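Side-chain contacts in genome polyprotein (Chicken sicinivirus JSY, PDB 6QWT), which is the 3Dpol part of the polyprotein, an RNA-dependent RNA polymerase that probably replicates the viral RNA genome: residues P218-F223 against S375-T380; K438-V443 against P454-Y459. All blocks are in the same frame, centred on the assembly; numbering follows the deposited sequence.

In the fold
Both contacts lie in one polymerase chain, contact 1 in the palm and contact 2 in the thumb of the right-hand fold. Their centres are 29 Å apart and their nearest atoms about 17 Å, so they do not touch. Along the sequence they come in series. Contact 1 joins residues 152 positions apart, the end of helix 212-222 and the loop before strand 384-388, beside the antiparallel sheet 327-332, 335-340, 230-235 and 360-362. Contact 2 is local, folding the chain after helix 433-449 back onto that helix. One therefore ties together parts of the palm that are far apart in sequence, whereas the other belongs to the helical packing of the thumb.

Contact 1. Residues P218-F223 against S375-T380; sequences PFYHSF and SIHDVT
Tyr220 meets the loop at two neighbouring points, with its ring carbons CD1 and CE1 against Ile376 and its hydroxyl against His377. With CG anti to the backbone N (chi1 179°), the phenol reaches out from the last turn of helix 212-222 toward 375-380. Its CD1 packs 3.5 Å from CG1 of Ile376, and its CE1 lies 3.6 Å from CG2 of the same residue, so both branches of the isoleucine follow one side of the ring obliquely. A beta-branched residue suits this place because it offers two carbons to one aromatic ring.

Farther out, Tyr220 OH is hydrogen-bonded to His377 NE2 at 2.9 Å. NE2 lies at the edge of the phenol, near its plane, while the two ring planes are inclined at 58°. Ile376 CG2 also lies over one face of the His377 imidazole, 3.8 Å from its plane and over the ring centre. The same methyl thus touches both hydrogen-bonding partners. A short ST turn shapes the loop here, Ser375 OG accepting from His377 N at 3.1 Å.

On the inner side, Ile376 CD1 approaches Phe223 CB at 4.0 Å. The Phe223 ring itself turns away, to Leu337 and Ala339 on strand 335-340, while Tyr220 also packs on Phe386 and Pro388 of strand 384-388. Apolar groups thus fill the buried side, and the polar His377 lies on the exposed side.

This places the contact in the palm of the right-hand polymerase fold, where here the helix before the motif A strand, 230-235, meets the loop leading into what is probably the motif E hairpin, beside the strands that flank the GDD turn.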
loop_
_atom_site.group_PDB
_atom_site.type_symbol
_atom_site.label_atom_id
_atom_site.label_comp_id
_atom_site.label_asym_id
_atom_site.label_seq_id
_atom_site.Cartn_x
_atom_site.Cartn_y
_atom_site.Cartn_z
ATOM N N PRO A 218 11.993 10.955 -12.203
ATOM C CA PRO A 218 12.297 11.896 -11.111
ATOM C C PRO A 218 12.661 11.206 -9.802
ATOM O O PRO A 218 13.453 11.762 -9.032
ATOM C CB PRO A 218 11.008 12.725 -10.984
ATOM C CG PRO A 218 9.946 11.853 -11.531
ATOM C CD PRO A 218 10.591 11.092 -12.650
ATOM N N PHE A 219 12.109 10.020 -9.522
ATOM C CA PHE A 219 12.549 9.253 -8.357
ATOM C C PHE A 219 14.046 8.969 -8.434
ATOM O O PHE A 219 14.783 9.162 -7.459
ATOM C CB PHE A 219 11.772 7.934 -8.258
ATOM C CG PHE A 219 10.341 8.084 -7.813
ATOM C CD1 PHE A 219 9.521 6.969 -7.702
ATOM C CD2 PHE A 219 9.810 9.330 -7.508
ATOM C CE1 PHE A 219 8.201 7.092 -7.292
ATOM C CE2 PHE A 219 8.489 9.459 -7.101
ATOM C CZ PHE A 219 7.684 8.339 -6.993
ATOM N N TYR A 220 14.505 8.504 -9.598
ATOM C CA TYR A 220 15.913 8.177 -9.802
ATOM C C TYR A 220 16.803 9.400 -9.605
ATOM O O TYR A 220 17.786 9.357 -8.855
ATOM C CB TYR A 220 16.085 7.594 -11.206
ATOM C CG TYR A 220 17.487 7.210 -11.607
ATOM C CD1 TYR A 220 17.984 5.944 -11.336
ATOM C CD2 TYR A 220 18.300 8.098 -12.302
ATOM C CE1 TYR A 220 19.260 5.577 -11.718
ATOM C CE2 TYR A 220 19.578 7.742 -12.690
ATOM C CZ TYR A 220 20.052 6.481 -12.395
ATOM O OH TYR A 220 21.322 6.115 -12.777
ATOM N N HIS A 221 16.471 10.505 -10.271
ATOM C CA HIS A 221 17.323 11.686 -10.208
ATOM C C HIS A 221 17.268 12.377 -8.850
ATOM O O HIS A 221 18.177 13.150 -8.526
ATOM C CB HIS A 221 16.936 12.663 -11.323
ATOM C CG HIS A 221 17.226 12.148 -12.698
ATOM N ND1 HIS A 221 18.508 11.920 -13.152
ATOM C CD2 HIS A 221 16.402 11.804 -13.716
ATOM C CE1 HIS A 221 18.461 11.464 -14.391
ATOM N NE2 HIS A 221 17.194 11.384 -14.757
ATOM N N SER A 222 16.235 12.113 -8.046
ATOM C CA SER A 222 16.168 12.722 -6.721
ATOM C C SER A 222 17.218 12.141 -5.785
ATOM O O SER A 222 17.641 12.812 -4.838
ATOM C CB SER A 222 14.769 12.546 -6.125
ATOM O OG SER A 222 14.628 11.265 -5.533
ATOM N N PHE A 223 17.652 10.903 -6.032
ATOM C CA PHE A 223 18.691 10.258 -5.238
ATOM C C PHE A 223 20.083 10.423 -5.842
ATOM O O PHE A 223 20.936 9.546 -5.669
ATOM C CB PHE A 223 18.365 8.776 -5.057
ATOM C CG PHE A 223 17.296 8.508 -4.038
ATOM C CD1 PHE A 223 16.000 8.222 -4.435
ATOM C CD2 PHE A 223 17.587 8.547 -2.684
ATOM C CE1 PHE A 223 15.012 7.975 -3.498
ATOM C CE2 PHE A 223 16.605 8.302 -1.742
ATOM C CZ PHE A 223 15.315 8.015 -2.150
ATOM N N SER A 375 23.808 1.087 -4.231
ATOM C CA SER A 375 23.611 2.287 -5.036
ATOM C C SER A 375 22.207 2.286 -5.633
ATOM O O SER A 375 21.442 1.331 -5.483
ATOM C CB SER A 375 24.668 2.388 -6.138
ATOM O OG SER A 375 24.333 1.567 -7.244
ATOM N N ILE A 376 21.878 3.379 -6.327
ATOM C CA ILE A 376 20.590 3.489 -6.998
ATOM C C ILE A 376 20.416 2.407 -8.057
ATOM O O ILE A 376 19.285 2.102 -8.449
ATOM C CB ILE A 376 20.430 4.906 -7.602
ATOM C CG1 ILE A 376 18.981 5.165 -8.022
ATOM C CG2 ILE A 376 21.368 5.104 -8.783
ATOM C CD1 ILE A 376 18.003 5.201 -6.867
ATOM N N HIS A 377 21.513 1.796 -8.516
ATOM C CA HIS A 377 21.443 0.751 -9.530
ATOM C C HIS A 377 21.224 -0.639 -8.948
ATOM O O HIS A 377 20.765 -1.528 -9.673
ATOM C CB HIS A 377 22.721 0.750 -10.374
ATOM C CG HIS A 377 23.064 2.089 -10.949
ATOM N ND1 HIS A 377 24.132 2.840 -10.505
ATOM C CD2 HIS A 377 22.475 2.816 -11.929
ATOM C CE1 HIS A 377 24.187 3.970 -11.185
ATOM N NE2 HIS A 377 23.192 3.980 -12.056
ATOM N N ASP A 378 21.545 -0.851 -7.672
ATOM C CA ASP A 378 21.298 -2.133 -7.018
ATOM C C ASP A 378 19.931 -2.205 -6.358
ATOM O O ASP A 378 19.456 -3.308 -6.058
ATOM C CB ASP A 378 22.360 -2.402 -5.950
ATOM C CG ASP A 378 23.747 -2.532 -6.529
ATOM O OD1 ASP A 378 24.565 -1.611 -6.317
ATOM O OD2 ASP A 378 24.019 -3.555 -7.194
ATOM N N VAL A 379 19.297 -1.069 -6.141
ATOM C CA VAL A 379 18.130 -0.963 -5.278
ATOM C C VAL A 379 16.873 -1.376 -6.036
ATOM O O VAL A 379 16.750 -1.166 -7.248
ATOM C CB VAL A 379 18.041 0.483 -4.742
ATOM C CG1 VAL A 379 16.803 1.197 -5.262
ATOM C CG2 VAL A 379 18.123 0.508 -3.226
ATOM N N THR A 380 15.936 -1.994 -5.317
ATOM C CA THR A 380 14.607 -2.295 -5.836
ATOM C C THR A 380 13.564 -1.556 -5.009
ATOM O O THR A 380 13.682 -1.462 -3.783
ATOM C CB THR A 380 14.303 -3.800 -5.818
ATOM O OG1 THR A 380 14.178 -4.252 -4.464
ATOM C CG2 THR A 380 15.405 -4.583 -6.517
#

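Contact 2. Residues K438-V443 against P454-Y459; sequences KWCDTV and PIFIPY
Phe456 has its CG anti to the carbonyl carbon (chi1 -58°), which carries the ring from the extended loop onto helix 433-449; Cys440, with SG also anti to its carbonyl carbon (chi1 -64°), lays its short side chain over that ring. The setting is the helical thumb of the polymerase, where the chain following helix 433-449 doubles back along it before helix 459-469 begins.

The cysteine meets a face of the phenyl group almost squarely. Its CB stands 3.7 Å from the ring centroid in a CH-pi contact, and SG, displaced toward the CD1 side, comes within 3.5 Å of Phe456 CD1 as a sulfur-aromatic contact. A small, polarisable residue suits this spot, since it lets a flat ring come close to the helix backbone.

Trp439 meets the same CD1 side of the ring, but at its edge instead of its face. The Phe456 edge is directed to the face of the indole in an offset edge-to-face pair, with the planes at 73° and Phe456 CD1 4.0 Å from Trp439 CZ3. Trp439 is buried; it also touches Leu424 of helix 417-428 and forms an edge-to-face pair with Tyr405. Phe456 in turn reaches Ile421 on helix 417-428. An aromatic residue in the loop can thereby join two thumb helices.

At its far end the ring lies by Val443, whose CG1 is at the phenyl edge, near its plane and 3.8 Å from CZ. Closer still is the helix backbone: Cys440 O approaches Phe456 CZ at 3.3 Å.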
loop_
_atom_site.group_PDB
_atom_site.type_symbol
_atom_site.label_atom_id
_atom_site.label_comp_id
_atom_site.label_asym_id
_atom_site.label_seq_id
_atom_site.Cartn_x
_atom_site.Cartn_y
_atom_site.Cartn_z
ATOM N N LYS A 438 11.258 -13.111 -25.359
ATOM C CA LYS A 438 11.426 -14.444 -24.784
ATOM C C LYS A 438 10.241 -14.813 -23.900
ATOM O O LYS A 438 9.759 -15.951 -23.935
ATOM C CB LYS A 438 12.733 -14.517 -23.994
ATOM C CG LYS A 438 13.982 -14.618 -24.859
ATOM C CD LYS A 438 15.247 -14.474 -24.020
ATOM C CE LYS A 438 16.508 -14.590 -24.871
ATOM N NZ LYS A 438 16.656 -13.455 -25.824
ATOM N N TRP A 439 9.761 -13.860 -23.099
ATOM C CA TRP A 439 8.569 -14.099 -22.295
ATOM C C TRP A 439 7.355 -14.350 -23.182
ATOM O O TRP A 439 6.592 -15.295 -22.955
ATOM C CB TRP A 439 8.327 -12.914 -21.359
ATOM C CG TRP A 439 7.049 -13.012 -20.586
ATOM C CD1 TRP A 439 6.791 -13.832 -19.526
ATOM C CD2 TRP A 439 5.849 -12.263 -20.816
ATOM N NE1 TRP A 439 5.504 -13.643 -19.081
ATOM C CE2 TRP A 439 4.904 -12.683 -19.857
ATOM C CE3 TRP A 439 5.481 -11.280 -21.741
ATOM C CZ2 TRP A 439 3.617 -12.154 -19.795
ATOM C CZ3 TRP A 439 4.201 -10.757 -21.680
ATOM C CH2 TRP A 439 3.284 -11.193 -20.713
ATOM N N CYS A 440 7.167 -13.516 -24.210
ATOM C CA CYS A 440 6.025 -13.689 -25.107
ATOM C C CYS A 440 6.068 -15.042 -25.808
ATOM O O CYS A 440 5.046 -15.729 -25.911
ATOM C CB CYS A 440 5.983 -12.564 -26.141
ATOM S SG CYS A 440 5.731 -10.900 -25.476
ATOM N N ASP A 441 7.245 -15.440 -26.300
ATOM C CA ASP A 441 7.352 -16.696 -27.034
ATOM C C ASP A 441 7.097 -17.896 -26.129
ATOM O O ASP A 441 6.431 -18.855 -26.535
ATOM C CB ASP A 441 8.729 -16.800 -27.695
ATOM C CG ASP A 441 8.887 -15.853 -28.871
ATOM O OD1 ASP A 441 7.863 -15.316 -29.349
ATOM O OD2 ASP A 441 10.035 -15.638 -29.317
ATOM N N THR A 442 7.614 -17.861 -24.899
ATOM C CA THR A 442 7.394 -18.972 -23.977
ATOM C C THR A 442 5.925 -19.080 -23.584
ATOM O O THR A 442 5.376 -20.186 -23.505
ATOM C CB THR A 442 8.271 -18.806 -22.737
ATOM O OG1 THR A 442 9.640 -18.691 -23.132
ATOM C CG2 THR A 442 8.119 -20.003 -21.805
ATOM N N VAL A 443 5.271 -17.944 -23.345
ATOM C CA VAL A 443 3.859 -17.957 -22.986
ATOM C C VAL A 443 3.014 -18.443 -24.157
ATOM O O VAL A 443 2.051 -19.197 -23.975
ATOM C CB VAL A 443 3.430 -16.558 -22.507
ATOM C CG1 VAL A 443 1.913 -16.439 -22.460
ATOM C CG2 VAL A 443 4.045 -16.257 -21.144
ATOM N N PRO A 454 -2.793 -16.203 -27.614
ATOM C CA PRO A 454 -2.564 -14.876 -27.038
ATOM C C PRO A 454 -2.060 -13.889 -28.076
ATOM O O PRO A 454 -1.340 -14.244 -29.013
ATOM C CB PRO A 454 -1.498 -15.136 -25.970
ATOM C CG PRO A 454 -0.758 -16.325 -26.481
ATOM C CD PRO A 454 -1.776 -17.178 -27.184
ATOM N N ILE A 455 -2.455 -12.632 -27.896
ATOM C CA ILE A 455 -1.992 -11.518 -28.715
ATOM C C ILE A 455 -1.233 -10.567 -27.800
ATOM O O ILE A 455 -1.792 -10.073 -26.813
ATOM C CB ILE A 455 -3.154 -10.794 -29.415
ATOM C CG1 ILE A 455 -3.902 -11.751 -30.351
ATOM C CG2 ILE A 455 -2.647 -9.578 -30.170
ATOM C CD1 ILE A 455 -3.146 -12.102 -31.615
ATOM N N PHE A 456 0.032 -10.316 -28.119
ATOM C CA PHE A 456 0.884 -9.456 -27.310
ATOM C C PHE A 456 0.989 -8.073 -27.936
ATOM O O PHE A 456 1.109 -7.939 -29.158
ATOM C CB PHE A 456 2.278 -10.068 -27.152
ATOM C CG PHE A 456 2.275 -11.444 -26.539
ATOM C CD1 PHE A 456 2.325 -11.605 -25.163
ATOM C CD2 PHE A 456 2.225 -12.575 -27.341
ATOM C CE1 PHE A 456 2.324 -12.871 -24.595
ATOM C CE2 PHE A 456 2.224 -13.842 -26.781
ATOM C CZ PHE A 456 2.271 -13.991 -25.405
ATOM N N ILE A 457 0.932 -7.046 -27.094
ATOM C CA ILE A 457 1.171 -5.680 -27.573
ATOM C C ILE A 457 2.578 -5.598 -28.152
ATOM O O ILE A 457 3.549 -5.998 -27.478
ATOM C CB ILE A 457 0.993 -4.668 -26.431
ATOM C CG1 ILE A 457 -0.359 -4.866 -25.749
ATOM C CG2 ILE A 457 1.137 -3.240 -26.952
ATOM C CD1 ILE A 457 -0.495 -4.111 -24.442
ATOM N N PRO A 458 2.756 -5.113 -29.381
ATOM C CA PRO A 458 4.102 -5.072 -29.967
ATOM C C PRO A 458 5.026 -4.174 -29.159
ATOM O O PRO A 458 4.606 -3.162 -28.592
ATOM C CB PRO A 458 3.864 -4.517 -31.377
ATOM C CG PRO A 458 2.397 -4.725 -31.638
ATOM C CD PRO A 458 1.733 -4.598 -30.305
ATOM N N TYR A 459 6.302 -4.568 -29.103
ATOM C CA TYR A 459 7.275 -3.813 -28.319
ATOM C C TYR A 459 7.359 -2.363 -28.780
ATOM O O TYR A 459 7.520 -1.451 -27.958
ATOM C CB TYR A 459 8.655 -4.473 -28.395
ATOM C CG TYR A 459 9.724 -3.666 -27.689
ATOM C CD1 TYR A 459 9.940 -3.811 -26.324
ATOM C CD2 TYR A 459 10.500 -2.743 -28.380
ATOM C CE1 TYR A 459 10.902 -3.064 -25.669
ATOM C CE2 TYR A 459 11.464 -1.994 -27.735
ATOM C CZ TYR A 459 11.660 -2.158 -26.380
ATOM O OH TYR A 459 12.623 -1.416 -25.735
#